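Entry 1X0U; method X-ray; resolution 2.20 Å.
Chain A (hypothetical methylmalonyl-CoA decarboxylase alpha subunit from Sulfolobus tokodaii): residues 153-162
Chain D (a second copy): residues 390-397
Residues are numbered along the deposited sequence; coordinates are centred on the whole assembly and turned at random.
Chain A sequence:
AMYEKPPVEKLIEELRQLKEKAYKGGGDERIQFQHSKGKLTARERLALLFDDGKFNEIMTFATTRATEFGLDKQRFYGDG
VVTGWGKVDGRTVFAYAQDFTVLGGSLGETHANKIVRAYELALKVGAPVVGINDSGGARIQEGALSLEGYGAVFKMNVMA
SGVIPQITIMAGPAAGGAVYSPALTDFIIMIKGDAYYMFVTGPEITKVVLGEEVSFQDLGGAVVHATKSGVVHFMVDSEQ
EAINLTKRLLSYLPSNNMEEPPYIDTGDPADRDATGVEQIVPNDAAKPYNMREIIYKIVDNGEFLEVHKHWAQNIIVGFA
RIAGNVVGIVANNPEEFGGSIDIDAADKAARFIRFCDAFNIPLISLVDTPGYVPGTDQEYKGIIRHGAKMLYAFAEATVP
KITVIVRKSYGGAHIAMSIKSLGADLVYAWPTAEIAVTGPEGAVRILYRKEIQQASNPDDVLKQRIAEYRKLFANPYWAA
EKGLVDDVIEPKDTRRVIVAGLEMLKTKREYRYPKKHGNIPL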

# COMPACT_ATOMS: atom_id res chain seq x y z
N VAL A 153 13.07 -24.83 -12.06
CA VAL A 153 14.06 -23.78 -12.31
C VAL A 153 13.47 -22.69 -13.20
O VAL A 153 13.69 -21.51 -12.93
N PHE A 154 12.73 -23.07 -14.24
CA PHE A 154 12.11 -22.09 -15.13
C PHE A 154 11.22 -21.17 -14.31
O PHE A 154 11.10 -19.97 -14.58
N LYS A 155 10.57 -21.75 -13.31
CA LYS A 155 9.68 -21.00 -12.45
C LYS A 155 10.48 -19.89 -11.77
O LYS A 155 10.05 -18.74 -11.72
N MET A 156 11.66 -20.23 -11.26
CA MET A 156 12.50 -19.25 -10.60
C MET A 156 13.00 -18.18 -11.57
O MET A 156 13.16 -17.02 -11.20
N ASN A 157 13.23 -18.55 -12.83
CA ASN A 157 13.69 -17.58 -13.82
C ASN A 157 12.63 -16.50 -14.07
O ASN A 157 12.95 -15.33 -14.17
N VAL A 158 11.38 -16.92 -14.15
CA VAL A 158 10.27 -16.01 -14.38
C VAL A 158 10.01 -15.11 -13.17
O VAL A 158 9.83 -13.90 -13.32
N MET A 159 9.99 -15.69 -11.97
CA MET A 159 9.75 -14.90 -10.77
C MET A 159 10.86 -13.86 -10.57
O MET A 159 10.61 -12.78 -10.05
N ALA A 160 12.07 -14.22 -10.97
CA ALA A 160 13.22 -13.34 -10.81
C ALA A 160 13.36 -12.36 -11.97
O ALA A 160 14.11 -11.38 -11.88
N SER A 161 12.63 -12.62 -13.04
CA SER A 161 12.70 -11.78 -14.23
C SER A 161 12.36 -10.32 -13.94
O SER A 161 11.23 -9.98 -13.56
N GLY A 162 13.35 -9.46 -14.13
CA GLY A 162 13.16 -8.04 -13.90
C GLY A 162 13.32 -7.67 -12.44
O GLY A 162 13.01 -6.55 -12.07
N MET D 390 6.03 -19.49 -23.82
CA MET D 390 4.94 -20.27 -23.24
C MET D 390 5.28 -20.57 -21.79
O MET D 390 4.43 -20.46 -20.91
N LEU D 391 6.54 -20.95 -21.56
CA LEU D 391 7.00 -21.26 -20.22
C LEU D 391 6.84 -20.04 -19.33
O LEU D 391 6.45 -20.15 -18.17
N TYR D 392 7.15 -18.88 -19.89
CA TYR D 392 7.07 -17.64 -19.13
C TYR D 392 5.62 -17.30 -18.85
O TYR D 392 5.27 -16.96 -17.73
N ALA D 393 4.78 -17.40 -19.87
CA ALA D 393 3.36 -17.07 -19.73
C ALA D 393 2.68 -17.85 -18.61
O ALA D 393 2.04 -17.26 -17.73
N PHE D 394 2.81 -19.18 -18.63
CA PHE D 394 2.18 -20.01 -17.61
C PHE D 394 2.77 -19.76 -16.22
O PHE D 394 2.03 -19.64 -15.24
N ALA D 395 4.09 -19.69 -16.12
CA ALA D 395 4.73 -19.47 -14.83
C ALA D 395 4.29 -18.13 -14.28
O ALA D 395 4.20 -17.95 -13.07
N GLU D 396 4.02 -17.18 -15.17
CA GLU D 396 3.60 -15.84 -14.80
C GLU D 396 2.15 -15.78 -14.31
O GLU D 396 1.85 -15.17 -13.29
N ALA D 397 1.27 -16.44 -15.06
CA ALA D 397 -0.15 -16.48 -14.76
C ALA D 397 -0.48 -16.93 -13.34
O ALA D 397 0.12 -17.85 -12.79

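The contact is a small, predominantly apolar crossing of two helices from two copies of the same protein, centred on A:Val158 and D:Ala395 and without a hydrogen bond between the stretches. The helix axes cross at -76° and approach to 9.2 Å, so contact is concentrated around a few side chains, and 384 Å² is buried in all.

A:Val158 points toward the partner helix with chi1 in the t well, and both its methyls pack against D:Ala395 and D:Tyr392. CG2 of A:Val158 lies 3.7 Å from CB of D:Ala395 and 3.7 Å from CA of D:Tyr392, and CG1 of A:Val158 sits 4.0 Å from the centroid of the D:Tyr392 ring and only 5° off the ring normal, a CH-pi contact over the face. The CA-to-CB bond of D:Tyr392 points sideways, but its t rotamer (chi1 -172°) brings the ring nearer to chain A. D:Ala395 points toward chain A, and its short methyl lets the backbones come close: its CA is 5.7 Å from CA of A:Lys155.

Beside this centre, A:Phe154 and D:Leu391 point toward one another, both with chi1 m; CD2 of A:Phe154 meets CD1 of D:Leu391 at 3.7 Å. A:Met159 points away at CA-to-CB, yet its m, m side chain, with chi3 at 105°, returns to place CE 3.3 Å from O of D:Ala395. A:Lys155 starts sideways and extends through t values of chi3 and chi4, but its NZ remains 4.2 Å from that same carbonyl O of D:Ala395, too far for a hydrogen bond.

Beyond the end of the chain A helix, A:Ser161 (chi1 t) points toward chain D. OG of A:Ser161 lies near the plane of the D:Tyr392 ring, 3.6 Å from CE1 of D:Tyr392, while its hydrogen bonding is satisfied elsewhere in the structure.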

# COMPACT_ATOMS: atom_id res chain seq x y z
CB VAL A 153 15.37 -24.35 -12.94
CG1 VAL A 153 15.07 -25.60 -13.72
CG2 VAL A 153 16.01 -23.30 -13.84
CB PHE A 154 11.24 -22.77 -16.20
CG PHE A 154 11.98 -23.70 -17.11
CD1 PHE A 154 13.37 -23.65 -17.21
CD2 PHE A 154 11.29 -24.63 -17.86
CE1 PHE A 154 14.06 -24.53 -18.04
CE2 PHE A 154 11.95 -25.51 -18.70
CZ PHE A 154 13.35 -25.47 -18.79
CB LYS A 155 9.07 -21.93 -11.40
CG LYS A 155 7.58 -21.76 -11.18
CD LYS A 155 7.27 -20.46 -10.50
CE LYS A 155 5.81 -20.42 -10.05
NZ LYS A 155 5.50 -19.16 -9.31
CB MET A 156 13.67 -19.96 -9.91
CG MET A 156 13.25 -20.89 -8.77
SD MET A 156 12.18 -20.09 -7.53
CE MET A 156 13.25 -18.78 -6.98
CB ASN A 157 14.03 -18.30 -15.12
CG ASN A 157 15.25 -19.19 -14.99
OD1 ASN A 157 15.25 -20.33 -15.46
ND2 ASN A 157 16.30 -18.67 -14.37
CB VAL A 158 8.99 -16.79 -14.74
CG1 VAL A 158 7.78 -15.86 -14.79
CG2 VAL A 158 9.18 -17.48 -16.08
CB MET A 159 9.73 -15.79 -9.52
CG MET A 159 8.62 -16.84 -9.49
SD MET A 159 6.95 -16.15 -9.55
CE MET A 159 6.49 -16.51 -11.26
CB ALA A 160 14.50 -14.18 -10.69
CB SER A 161 11.79 -12.34 -15.31
OG SER A 161 12.03 -11.69 -16.54
CB MET D 390 4.72 -21.59 -23.99
CG MET D 390 3.81 -21.46 -25.19
SD MET D 390 3.56 -22.99 -26.09
CE MET D 390 2.18 -23.72 -25.20
CB LEU D 391 8.47 -21.68 -20.24
CG LEU D 391 8.84 -22.98 -20.96
CD1 LEU D 391 10.35 -23.09 -21.07
CD2 LEU D 391 8.26 -24.16 -20.21
CB TYR D 392 7.75 -16.49 -19.91
CG TYR D 392 7.89 -15.20 -19.13
CD1 TYR D 392 9.14 -14.68 -18.80
CD2 TYR D 392 6.75 -14.49 -18.70
CE1 TYR D 392 9.26 -13.49 -18.06
CE2 TYR D 392 6.87 -13.31 -17.97
CZ TYR D 392 8.12 -12.81 -17.65
OH TYR D 392 8.22 -11.64 -16.94
CB ALA D 393 2.65 -17.30 -21.08
CB PHE D 394 2.32 -21.50 -17.96
CG PHE D 394 1.20 -22.03 -18.83
CD1 PHE D 394 1.48 -22.78 -19.98
CD2 PHE D 394 -0.14 -21.84 -18.46
CE1 PHE D 394 0.44 -23.34 -20.75
CE2 PHE D 394 -1.19 -22.39 -19.23
CZ PHE D 394 -0.89 -23.14 -20.37
CB ALA D 395 6.26 -19.50 -14.97
CB GLU D 396 3.76 -14.90 -16.01
CG GLU D 396 3.18 -13.50 -15.81
CD GLU D 396 3.32 -12.63 -17.05
OE1 GLU D 396 2.76 -13.02 -18.10
OE2 GLU D 396 4.00 -11.58 -16.99
CB ALA D 397 -0.85 -17.39 -15.78